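Local coordinates for protein putative NAD-dependent epimerase/dehydratase (Bacillus halodurans, PDB 3E8X) that binds NADP and is probably an epimerase- or dehydratase-like member of the short-chain dehydrogenase/reductase family, with no established substrate, at residues 22-26 with 81-85; 129-135 with 169-173; 178-182 with 199-203; 191-196 with 219-223; 202-206 with 227-231. One frame throughout, in Å; residues are numbered along the deposited sequence.

How the interactions relate
From the N terminus, interaction 1 comes first, closing the chain from strand 23-27 onto the loop that leads into strand 87-90, its parallel neighbour in the cofactor-binding sheet. Interaction 2 follows in series and joins the loop after strand 125-129 to strand 164-174 beside the nicotinamide. The remaining three overlap along the chain. Interaction 3 returns helix 197-207 to the start of strand 181-185; interaction 4 crosses it, since residues 191-196 lie between its segments while strand 216-223 comes after them. Interaction 5 crosses interaction 4 in turn and shares K202 and V203 with interaction 3, tying the same helix to the C-terminal helix 227-232.

Interaction 1. Residues 22-26 with 81-85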
# COMPACT_ATOMS: atom_id res chain seq x y z
N MSE A 22 -18.90 -21.58 13.20
CA MSE A 22 -17.54 -21.37 12.78
C MSE A 22 -16.66 -20.83 13.92
O MSE A 22 -17.14 -20.11 14.78
CB MSE A 22 -17.53 -20.40 11.61
CG MSE A 22 -18.44 -20.81 10.46
SE MSE A 22 -18.36 -19.44 9.11
CE MSE A 22 -17.15 -20.34 7.82
N ARG A 23 -15.40 -21.22 13.92
CA ARG A 23 -14.40 -20.60 14.75
C ARG A 23 -13.89 -19.38 13.98
O ARG A 23 -13.26 -19.50 12.94
CB ARG A 23 -13.25 -21.55 15.07
CG ARG A 23 -13.62 -22.66 16.00
CD ARG A 23 -12.39 -23.29 16.67
NE ARG A 23 -12.01 -22.66 17.96
CZ ARG A 23 -10.80 -22.16 18.27
NH1 ARG A 23 -10.61 -21.66 19.48
NH2 ARG A 23 -9.79 -22.16 17.43
N VAL A 24 -14.22 -18.21 14.49
CA VAL A 24 -13.96 -16.96 13.81
C VAL A 24 -12.89 -16.20 14.61
O VAL A 24 -13.14 -15.81 15.77
CB VAL A 24 -15.24 -16.12 13.68
CG1 VAL A 24 -15.01 -14.91 12.82
CG2 VAL A 24 -16.42 -17.00 13.15
N LEU A 25 -11.71 -16.07 14.00
CA LEU A 25 -10.67 -15.20 14.52
C LEU A 25 -11.05 -13.75 14.27
O LEU A 25 -11.22 -13.33 13.12
CB LEU A 25 -9.32 -15.46 13.87
CG LEU A 25 -8.11 -14.69 14.41
CD1 LEU A 25 -7.79 -15.13 15.90
CD2 LEU A 25 -6.94 -14.97 13.44
N VAL A 26 -11.17 -13.00 15.36
CA VAL A 26 -11.36 -11.52 15.29
C VAL A 26 -10.00 -10.81 15.54
O VAL A 26 -9.45 -10.85 16.64
CB VAL A 26 -12.45 -11.04 16.22
CG1 VAL A 26 -12.72 -9.50 16.00
CG2 VAL A 26 -13.76 -11.83 15.96
N ALA A 81 -1.81 -17.62 15.73
CA ALA A 81 -3.18 -17.12 15.93
C ALA A 81 -4.21 -17.79 15.03
O ALA A 81 -5.37 -17.85 15.39
CB ALA A 81 -3.23 -15.61 15.71
N PHE A 82 -3.75 -18.31 13.89
CA PHE A 82 -4.63 -18.81 12.82
C PHE A 82 -4.91 -20.30 12.91
O PHE A 82 -5.61 -20.84 12.07
CB PHE A 82 -4.06 -18.44 11.46
CG PHE A 82 -4.24 -16.99 11.11
CD1 PHE A 82 -3.47 -16.02 11.71
CD2 PHE A 82 -5.15 -16.59 10.17
CE1 PHE A 82 -3.66 -14.66 11.40
CE2 PHE A 82 -5.30 -15.26 9.84
CZ PHE A 82 -4.56 -14.31 10.47
N ALA A 83 -4.41 -20.93 13.97
CA ALA A 83 -4.60 -22.36 14.23
C ALA A 83 -6.05 -22.67 14.55
O ALA A 83 -6.70 -21.95 15.32
CB ALA A 83 -3.71 -22.80 15.39
N SER A 84 -6.56 -23.75 13.96
CA SER A 84 -7.98 -24.15 14.12
C SER A 84 -9.03 -23.06 13.88
O SER A 84 -9.99 -22.96 14.62
CB SER A 84 -8.20 -24.80 15.47
OG SER A 84 -7.32 -25.92 15.61
N ILE A 85 -8.89 -22.31 12.80
CA ILE A 85 -9.79 -21.19 12.48
C ILE A 85 -10.57 -21.47 11.18
O ILE A 85 -10.01 -21.96 10.24
CB ILE A 85 -8.97 -19.83 12.37
CG1 ILE A 85 -8.46 -19.36 13.76
CG2 ILE A 85 -9.78 -18.68 11.67
CD1 ILE A 85 -9.49 -19.26 14.92
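The ring of F82 receives L25 CD2 over one face: the methyl carbon sits 3.7 Å from the centroid of the F82 ring, only 5° off its normal, a CH-pi contact aimed almost at the ring centre. The guanidinium of R23, the other flat group, is met at its edge, where the carbonyl oxygens of A83 and S84 lie near its plane. One of these is a true partner, for R23 NH2 donates to S84 O over 2.9 Å in a nearly straight bond (170°). The donor stands well above the plane of that carbonyl, although the oxygen stays in the guanidinium plane. A bend at chi3 turns the head of R23 toward the turn, and its NH1 also makes a salt bridge with D68. In a Rossmann fold the first strand has the fourth as one of its parallel neighbours; here strand 23-27 lies beside strand 87-90, and residues 81-85 form the approach to the latter. L25 and I85 pack against each other beside that approach: L25 CB meets I85 CG2 at 3.9 Å, while L25 CD1 reaches A81 O at 3.7 Å. With its CG anti to the backbone N (chi1 -175°), L25 extends its branches past I85 to the 3-10 turn, where CD2 also lies 4.4 Å from A81 CB. V49 of strand 47-52 touches R23, L25 and I85.

Interaction 2. Residues 129-135 with 169-173. With NAP (NADP nicotinamide-adenine-dinucleotide phosphate), chain B.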
# COMPACT_ATOMS: atom_id res chain seq x y z
N VAL A 129 -13.25 -5.35 7.35
CA VAL A 129 -13.89 -4.11 7.81
C VAL A 129 -13.07 -2.97 7.24
O VAL A 129 -11.99 -2.69 7.69
CB VAL A 129 -14.00 -4.03 9.35
CG1 VAL A 129 -14.73 -2.78 9.78
CG2 VAL A 129 -14.67 -5.30 9.88
N SER A 130 -13.63 -2.35 6.23
CA SER A 130 -13.01 -1.29 5.51
C SER A 130 -13.70 0.04 5.86
O SER A 130 -13.97 0.31 7.03
CB SER A 130 -13.11 -1.62 4.01
OG SER A 130 -12.41 -0.70 3.25
N SER A 131 -13.91 0.89 4.86
CA SER A 131 -14.49 2.23 5.06
C SER A 131 -15.04 2.76 3.73
O SER A 131 -14.52 2.44 2.66
CB SER A 131 -13.42 3.19 5.60
OG SER A 131 -13.88 4.53 5.86
N VAL A 132 -16.11 3.57 3.79
CA VAL A 132 -16.42 4.48 2.67
C VAL A 132 -15.26 5.48 2.51
O VAL A 132 -14.45 5.71 3.44
CB VAL A 132 -17.77 5.28 2.89
CG1 VAL A 132 -18.94 4.33 3.11
CG2 VAL A 132 -17.61 6.27 4.07
N GLY A 133 -15.17 6.08 1.33
CA GLY A 133 -14.05 6.94 1.01
C GLY A 133 -12.99 6.23 0.17
O GLY A 133 -12.03 6.85 -0.29
N THR A 134 -13.14 4.92 -0.02
CA THR A 134 -12.09 4.10 -0.59
C THR A 134 -12.23 3.94 -2.10
O THR A 134 -11.27 3.67 -2.77
CB THR A 134 -12.04 2.72 0.08
OG1 THR A 134 -13.38 2.22 0.16
CG2 THR A 134 -11.43 2.85 1.46
N VAL A 135 -13.43 4.15 -2.63
CA VAL A 135 -13.62 4.10 -4.10
C VAL A 135 -12.83 5.22 -4.79
O VAL A 135 -12.27 5.03 -5.88
CB VAL A 135 -15.14 4.15 -4.47
CG1 VAL A 135 -15.32 4.40 -5.94
CG2 VAL A 135 -15.81 2.83 -4.06
N ARG A 169 -17.84 -1.77 3.95
CA ARG A 169 -17.36 -0.39 4.03
C ARG A 169 -18.35 0.47 4.81
O ARG A 169 -19.24 1.09 4.21
CB ARG A 169 -17.15 0.16 2.60
CG ARG A 169 -15.99 -0.52 1.90
CD ARG A 169 -15.90 -0.22 0.43
NE ARG A 169 -14.58 -0.63 -0.06
CZ ARG A 169 -14.15 -0.50 -1.30
NH1 ARG A 169 -14.92 -0.00 -2.25
NH2 ARG A 169 -12.91 -0.84 -1.59
N PRO A 170 -18.23 0.52 6.16
CA PRO A 170 -19.11 1.42 6.88
C PRO A 170 -18.86 2.88 6.57
O PRO A 170 -17.72 3.27 6.26
CB PRO A 170 -18.83 1.14 8.36
CG PRO A 170 -17.79 0.11 8.41
CD PRO A 170 -17.30 -0.19 7.04
N GLY A 171 -19.92 3.67 6.65
CA GLY A 171 -19.85 5.13 6.79
C GLY A 171 -19.16 5.57 8.08
O GLY A 171 -18.66 4.73 8.85
N PRO A 172 -19.14 6.89 8.34
CA PRO A 172 -18.67 7.47 9.59
C PRO A 172 -19.25 6.72 10.80
O PRO A 172 -20.44 6.49 10.83
CB PRO A 172 -19.21 8.91 9.53
CG PRO A 172 -19.20 9.22 8.01
CD PRO A 172 -19.65 7.92 7.40
N LEU A 173 -18.42 6.31 11.74
CA LEU A 173 -18.87 5.48 12.84
C LEU A 173 -19.40 6.35 13.98
O LEU A 173 -18.92 7.45 14.21
CB LEU A 173 -17.75 4.55 13.32
CG LEU A 173 -17.18 3.54 12.33
CD1 LEU A 173 -15.96 2.85 12.90
CD2 LEU A 173 -18.26 2.51 11.93
PA NAP B . -10.69 0.73 17.28
O1A NAP B . -9.50 1.69 17.12
O2A NAP B . -11.59 0.85 18.48
O5B NAP B . -10.08 -0.76 17.10
C5B NAP B . -8.75 -1.03 16.63
C4B NAP B . -8.10 -2.22 17.33
O4B NAP B . -6.90 -2.52 16.60
C3B NAP B . -7.67 -1.97 18.80
O3B NAP B . -8.25 -2.88 19.74
C2B NAP B . -6.16 -2.18 18.80
O2B NAP B . -5.60 -2.83 19.97
C1B NAP B . -5.98 -3.06 17.55
N9A NAP B . -4.56 -3.06 17.13
C8A NAP B . -3.78 -1.98 16.94
N7A NAP B . -2.54 -2.39 16.61
C5A NAP B . -2.56 -3.74 16.60
C6A NAP B . -1.59 -4.72 16.34
N6A NAP B . -0.33 -4.36 16.01
N1A NAP B . -1.90 -6.03 16.45
C2A NAP B . -3.14 -6.39 16.78
N3A NAP B . -4.10 -5.48 17.04
C4A NAP B . -3.83 -4.15 16.95
O3 NAP B . -11.62 0.91 15.94
PN NAP B . -13.23 0.66 15.79
O1N NAP B . -13.89 1.96 16.14
O2N NAP B . -13.51 -0.69 16.40
O5D NAP B . -13.48 0.62 14.20
C5D NAP B . -13.16 -0.54 13.44
C4D NAP B . -12.56 -0.07 12.12
O4D NAP B . -13.49 0.69 11.36
C3D NAP B . -11.36 0.84 12.35
O3D NAP B . -10.19 0.02 12.54
C2D NAP B . -11.37 1.78 11.14
O2D NAP B . -10.37 1.47 10.19
C1D NAP B . -12.76 1.58 10.49
N1N NAP B . -13.55 2.83 10.23
C2N NAP B . -13.64 3.84 11.13
C3N NAP B . -14.41 4.98 10.84
C7N NAP B . -14.58 6.12 11.83
O7N NAP B . -15.52 6.92 11.66
N7N NAP B . -13.75 6.19 12.88
C4N NAP B . -15.08 5.07 9.62
C5N NAP B . -14.97 4.02 8.72
C6N NAP B . -14.20 2.92 9.06
P2B NAP B . -5.50 -2.16 21.46
O1X NAP B . -6.80 -2.48 22.15
O2X NAP B . -4.32 -2.88 22.10
O3X NAP B . -5.34 -0.68 21.18
O HOH W 1 -16.01 4.25 8.33
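Strand-end packing beside the nicotinamide joins the loop of residues 129-135 to residues 169-173, at the C-terminal ends of parallel strands in the Rossmann-type sheet. Strands 125-129 and 164-174 are neighbours here, and both run on into the NADP pocket. One backbone bond joins the two segments, V132 N to P170 O at 3.0 Å, while V132 CG2 packs 3.7 Å from G171 CA. The extended R169 chain runs alongside the loop, its CG 3.7 Å from S130 CB. Its guanidinium carries T134 OG1 over one face, 3.1 Å from R169 NE but too poorly angled for a bond; that hydroxyl instead donates to S131 O, nearly along the C=O axis. The charged end of R169 pairs with D155, which also binds S130 OG. Replacing R169 by alanine is likely to leave D155 without its salt-bridge mate and to open a gap beside S130 and T134. On the cofactor side S131 OG, held by its bond to V132 O, lies close to the nicotinamide ring; Y147 and R197 also hydrogen-bond to the cofactor. The carboxamide is read by the backbone: L173 N donates to O7N of NADP at 3.0 Å and 174°.

Interaction 3. Residues 178-182 with 199-203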
# COMPACT_ATOMS: atom_id res chain seq x y z
N SER A 178 -27.61 0.54 18.99
CA SER A 178 -28.01 -0.08 17.74
C SER A 178 -29.43 0.33 17.40
O SER A 178 -30.26 0.41 18.30
CB SER A 178 -27.94 -1.60 17.86
OG SER A 178 -28.65 -2.06 18.99
N THR A 179 -29.69 0.58 16.11
CA THR A 179 -31.05 0.67 15.58
C THR A 179 -31.49 -0.68 14.93
O THR A 179 -32.67 -0.94 14.79
CB THR A 179 -31.20 1.76 14.49
OG1 THR A 179 -30.63 1.29 13.26
CG2 THR A 179 -30.54 3.06 14.91
N GLY A 180 -30.54 -1.52 14.52
CA GLY A 180 -30.83 -2.78 13.85
C GLY A 180 -31.22 -2.62 12.39
O GLY A 180 -31.62 -3.62 11.76
N LYS A 181 -31.13 -1.40 11.85
CA LYS A 181 -31.68 -1.05 10.53
C LYS A 181 -30.62 -0.26 9.78
O LYS A 181 -30.01 0.67 10.32
CB LYS A 181 -32.99 -0.26 10.62
CG LYS A 181 -34.20 -1.00 11.22
CD LYS A 181 -35.47 -0.10 11.32
CE LYS A 181 -36.73 -0.91 11.75
NZ LYS A 181 -38.13 -0.28 11.54
N VAL A 182 -30.39 -0.68 8.53
CA VAL A 182 -29.32 -0.16 7.69
C VAL A 182 -29.80 0.13 6.25
O VAL A 182 -30.96 -0.16 5.90
CB VAL A 182 -28.05 -1.08 7.71
CG1 VAL A 182 -27.45 -1.25 9.15
CG2 VAL A 182 -28.30 -2.48 7.05
N ASP A 199 -24.18 -1.72 15.03
CA ASP A 199 -24.84 -2.16 13.84
C ASP A 199 -23.86 -2.71 12.82
O ASP A 199 -24.19 -3.67 12.14
CB ASP A 199 -25.73 -1.05 13.26
CG ASP A 199 -26.99 -0.78 14.09
OD1 ASP A 199 -27.63 -1.78 14.53
OD2 ASP A 199 -27.35 0.44 14.26
N VAL A 200 -22.65 -2.15 12.73
CA VAL A 200 -21.58 -2.71 11.90
C VAL A 200 -21.30 -4.12 12.38
O VAL A 200 -21.18 -5.02 11.56
CB VAL A 200 -20.26 -1.86 11.96
CG1 VAL A 200 -19.09 -2.52 11.16
CG2 VAL A 200 -20.52 -0.44 11.49
N ALA A 201 -21.18 -4.30 13.70
CA ALA A 201 -20.90 -5.61 14.24
C ALA A 201 -22.01 -6.61 13.85
O ALA A 201 -21.73 -7.76 13.51
CB ALA A 201 -20.67 -5.56 15.77
N LYS A 202 -23.27 -6.17 13.95
CA LYS A 202 -24.44 -6.95 13.59
C LYS A 202 -24.42 -7.37 12.11
O LYS A 202 -24.74 -8.51 11.78
CB LYS A 202 -25.73 -6.17 13.90
CG LYS A 202 -26.18 -6.26 15.33
CD LYS A 202 -27.39 -5.36 15.59
CE LYS A 202 -27.60 -5.07 17.07
NZ LYS A 202 -27.78 -6.30 17.87
N VAL A 203 -24.08 -6.44 11.24
CA VAL A 203 -23.93 -6.72 9.83
C VAL A 203 -22.88 -7.81 9.56
O VAL A 203 -23.14 -8.77 8.86
CB VAL A 203 -23.58 -5.45 9.03
CG1 VAL A 203 -23.24 -5.82 7.57
CG2 VAL A 203 -24.74 -4.43 9.09
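With CG of D199 anti to its own carbonyl carbon (chi1 -72°), the carboxylate leans out from the first turn of helix 197-207 and meets the backbone amides of T179 and G180. Each oxygen takes one of these consecutive N-H groups. T179 N reaches the syn lone pair of D199 OD2 at 3.0 Å, and G180 N meets D199 OD1 at 2.9 Å, also on the syn side but 32° out of the carboxylate plane. OD2 is gripped further by T196 OG1 and N222 ND2, leaving the group little freedom to rotate. The nearby helix start and these donors would probably favour the ionised form. The turn that offers the amides is an ST turn, in which T179 OG1 accepts from K181 N at 3.1 Å; it leads into strand 181-185, the antiparallel partner of strand 216-223 at the end of the sheet. The positive phi of G180 in this turn suits a residue without a side chain. Carbon contacts border the polar core: K202 CE passes 3.6 Å from S178 CB, in the conformer described of two modelled for that serine, on its way to a salt bridge with E40. Deeper in, V182 CG1 packs against V203 CG2 at 4.2 Å, and I227 of the C-terminal helix touches V182 and D199.

Interaction 4. Residues 191-196 with 219-223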
# COMPACT_ATOMS: atom_id res chain seq x y z
N ILE A 191 -22.70 10.50 0.99
CA ILE A 191 -22.79 9.96 2.34
C ILE A 191 -23.34 11.09 3.21
O ILE A 191 -22.68 12.12 3.38
CB ILE A 191 -21.39 9.54 2.88
CG1 ILE A 191 -20.74 8.48 1.98
CG2 ILE A 191 -21.46 9.08 4.34
CD1 ILE A 191 -21.44 7.13 1.95
N THR A 192 -24.55 10.91 3.73
CA THR A 192 -25.22 11.96 4.52
C THR A 192 -25.67 11.40 5.88
O THR A 192 -26.44 12.03 6.61
CB THR A 192 -26.45 12.47 3.76
OG1 THR A 192 -27.26 11.34 3.43
CG2 THR A 192 -26.04 13.22 2.48
N ARG A 193 -25.15 10.22 6.20
CA ARG A 193 -25.52 9.53 7.43
C ARG A 193 -24.30 8.81 8.01
O ARG A 193 -23.25 8.71 7.36
CB ARG A 193 -26.67 8.54 7.16
CG ARG A 193 -28.05 9.22 6.97
CD ARG A 193 -29.25 8.27 7.26
NE ARG A 193 -29.35 7.82 8.66
CZ ARG A 193 -30.44 7.28 9.22
NH1 ARG A 193 -31.57 7.13 8.53
NH2 ARG A 193 -30.39 6.89 10.49
N SER A 194 -24.46 8.36 9.24
CA SER A 194 -23.49 7.60 10.03
C SER A 194 -23.97 6.16 10.18
O SER A 194 -25.07 5.81 9.75
CB SER A 194 -23.41 8.21 11.43
OG SER A 194 -22.28 9.00 11.59
N ILE A 195 -23.15 5.33 10.84
CA ILE A 195 -23.63 4.03 11.27
C ILE A 195 -23.07 3.75 12.66
O ILE A 195 -21.91 4.04 12.92
CB ILE A 195 -23.30 2.84 10.24
CG1 ILE A 195 -23.97 1.52 10.70
CG2 ILE A 195 -21.74 2.67 9.96
CD1 ILE A 195 -24.03 0.45 9.62
N THR A 196 -23.89 3.17 13.54
CA THR A 196 -23.40 2.82 14.86
C THR A 196 -22.41 1.64 14.76
O THR A 196 -22.53 0.78 13.90
CB THR A 196 -24.52 2.54 15.90
OG1 THR A 196 -25.15 1.28 15.65
CG2 THR A 196 -25.56 3.66 15.94
N GLU A 219 -20.99 -0.72 0.69
CA GLU A 219 -21.03 0.35 1.71
C GLU A 219 -22.31 0.23 2.57
O GLU A 219 -23.34 -0.23 2.09
CB GLU A 219 -20.90 1.72 1.05
CG GLU A 219 -19.58 1.86 0.27
CD GLU A 219 -19.49 3.13 -0.60
OE1 GLU A 219 -20.35 4.04 -0.46
OE2 GLU A 219 -18.55 3.18 -1.44
N VAL A 220 -22.21 0.59 3.85
CA VAL A 220 -23.32 0.41 4.79
C VAL A 220 -23.46 1.62 5.72
O VAL A 220 -22.48 2.06 6.33
CB VAL A 220 -23.26 -0.98 5.54
CG1 VAL A 220 -21.98 -1.16 6.40
CG2 VAL A 220 -24.59 -1.23 6.29
N LEU A 221 -24.70 2.18 5.75
CA LEU A 221 -25.10 3.26 6.64
C LEU A 221 -26.26 2.81 7.51
O LEU A 221 -26.88 1.78 7.24
CB LEU A 221 -25.51 4.50 5.81
CG LEU A 221 -24.44 5.04 4.81
CD1 LEU A 221 -24.97 6.19 3.95
CD2 LEU A 221 -23.14 5.43 5.53
N ASN A 222 -26.57 3.55 8.59
CA ASN A 222 -27.88 3.31 9.24
C ASN A 222 -28.94 3.81 8.28
O ASN A 222 -28.71 4.72 7.51
CB ASN A 222 -28.04 3.98 10.63
CG ASN A 222 -27.43 3.15 11.80
OD1 ASN A 222 -26.57 3.66 12.49
ND2 ASN A 222 -27.90 1.90 12.02
N GLY A 223 -30.10 3.18 8.35
CA GLY A 223 -31.20 3.43 7.42
C GLY A 223 -32.47 2.76 7.95
O GLY A 223 -32.69 2.70 9.17
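Hydrogen bonds join N222 to the chain on either side of I195. N222 N donates to S194 O at 3.0 Å with the donor tilted slightly from the carbonyl plane, and the side chain returns the link, its OD1 accepting from T196 N at 2.9 Å. The other end of the amide helps fix its rotation, since N222 ND2 also bonds to K181 O; this buried side chain therefore stitches separate pieces of chain together. Both segments border strand 164-174, which is parallel to 195-196 and 216-223 alike, in the C-terminal part of a Rossmann-type sheet. T196, the N-cap residue of helix 197-207, is thus held by N222 through its backbone N. Apolar contacts continue back along strand 216-223. Placed anti to the backbone N (chi1 -174°), CG1 of I195 carries CD1 toward that strand, where it sits 3.8 Å from V220 CG2. Farther along, I191 CD1 meets L221 CD1 at 4.2 Å. A third kind of contact sets a charged group against the backbone without a bond: in the conformer described of two modelled for R193, N222 O lies over one guanidinium face, displaced toward its rim and 3.4 Å from R193 NE.

Interaction 5. Residues 202-206 with 227-231; sequences KVIAE and IAKVV
Apolar contacts centre on I227, which points from helix 227-232 toward the groove between K202, V203 and E206. Its CD1 lies 3.6 Å from K202 CB, its CG1 is 4.1 Å from V203 CG2, and its CG2 reaches E206 CB at 4.0 Å. One turn on, V231 CG2 packs 3.6 Å from E206 CG. That methylene is brought alongside V231 because E206 has CG anti to the backbone N (chi1 -172°), and a bend at chi2 then swings the carboxylate back over A228. The polar contacts are indirect: no direct hydrogen bond joins the two segments, but a water donates to E206 OE2 at 2.7 Å and to A228 O at 2.8 Å. The second oxygen, E206 OE1, forms a salt bridge with K44. Without the carboxylate, as with alanine in place of E206, K44 would probably lose its mate and the water one acceptor, and a gap would open beside V231. The short axes approach to 9.8 Å and cross at -51°, with K202 and E206 facing I227 and V231, each pair four residues apart; this is consistent with the ridges-into-grooves class in which i±4 ridges of two helices mesh.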
# COMPACT_ATOMS: atom_id res chain seq x y z
N LYS A 202 -23.27 -6.17 13.95
CA LYS A 202 -24.44 -6.95 13.59
C LYS A 202 -24.42 -7.37 12.11
O LYS A 202 -24.74 -8.51 11.78
CB LYS A 202 -25.73 -6.17 13.90
CG LYS A 202 -26.18 -6.26 15.33
CD LYS A 202 -27.39 -5.36 15.59
CE LYS A 202 -27.60 -5.07 17.07
NZ LYS A 202 -27.78 -6.30 17.87
N VAL A 203 -24.08 -6.44 11.24
CA VAL A 203 -23.93 -6.72 9.83
C VAL A 203 -22.88 -7.81 9.56
O VAL A 203 -23.14 -8.77 8.86
CB VAL A 203 -23.58 -5.45 9.03
CG1 VAL A 203 -23.24 -5.82 7.57
CG2 VAL A 203 -24.74 -4.43 9.09
N ILE A 204 -21.71 -7.69 10.17
CA ILE A 204 -20.63 -8.65 9.97
C ILE A 204 -21.06 -10.02 10.42
O ILE A 204 -20.90 -10.98 9.69
CB ILE A 204 -19.33 -8.24 10.73
CG1 ILE A 204 -18.79 -6.93 10.15
CG2 ILE A 204 -18.25 -9.40 10.73
CD1 ILE A 204 -17.78 -6.14 11.04
N ALA A 205 -21.54 -10.12 11.66
CA ALA A 205 -22.01 -11.40 12.23
C ALA A 205 -23.13 -12.03 11.37
O ALA A 205 -23.20 -13.25 11.19
CB ALA A 205 -22.47 -11.21 13.69
N GLU A 206 -23.98 -11.20 10.78
CA GLU A 206 -25.10 -11.71 10.00
C GLU A 206 -24.59 -12.44 8.75
O GLU A 206 -25.18 -13.44 8.33
CB GLU A 206 -26.05 -10.57 9.60
CG GLU A 206 -27.34 -11.02 8.95
CD GLU A 206 -28.28 -11.79 9.89
OE1 GLU A 206 -28.11 -11.74 11.13
OE2 GLU A 206 -29.21 -12.40 9.38
N ILE A 227 -31.39 -5.50 9.27
CA ILE A 227 -30.11 -6.08 8.89
C ILE A 227 -30.21 -7.49 8.25
O ILE A 227 -29.54 -7.78 7.30
CB ILE A 227 -29.10 -6.08 10.12
CG1 ILE A 227 -28.61 -4.65 10.41
CG2 ILE A 227 -27.91 -7.06 9.87
CD1 ILE A 227 -28.04 -4.40 11.80
N ALA A 228 -31.04 -8.37 8.80
CA ALA A 228 -31.25 -9.72 8.25
C ALA A 228 -31.74 -9.66 6.80
O ALA A 228 -31.24 -10.37 5.95
CB ALA A 228 -32.23 -10.53 9.11
N LYS A 229 -32.71 -8.78 6.54
CA LYS A 229 -33.26 -8.60 5.20
C LYS A 229 -32.26 -7.98 4.21
O LYS A 229 -32.20 -8.38 3.04
CB LYS A 229 -34.55 -7.80 5.29
CG LYS A 229 -35.19 -7.53 3.98
CD LYS A 229 -36.54 -6.86 4.16
CE LYS A 229 -37.10 -6.46 2.86
NZ LYS A 229 -38.26 -5.58 3.07
N VAL A 230 -31.47 -7.02 4.66
CA VAL A 230 -30.43 -6.43 3.82
C VAL A 230 -29.45 -7.51 3.36
O VAL A 230 -29.07 -7.54 2.20
CB VAL A 230 -29.71 -5.23 4.56
CG1 VAL A 230 -28.41 -4.98 3.99
CG2 VAL A 230 -30.57 -3.91 4.50
N VAL A 231 -29.07 -8.40 4.29
CA VAL A 231 -28.07 -9.43 4.02
C VAL A 231 -28.63 -10.48 3.09
O VAL A 231 -27.90 -10.97 2.24
CB VAL A 231 -27.43 -10.05 5.33
CG1 VAL A 231 -26.60 -11.32 5.01
CG2 VAL A 231 -26.53 -8.99 6.07
O HOH W 2 -29.79 -12.60 6.71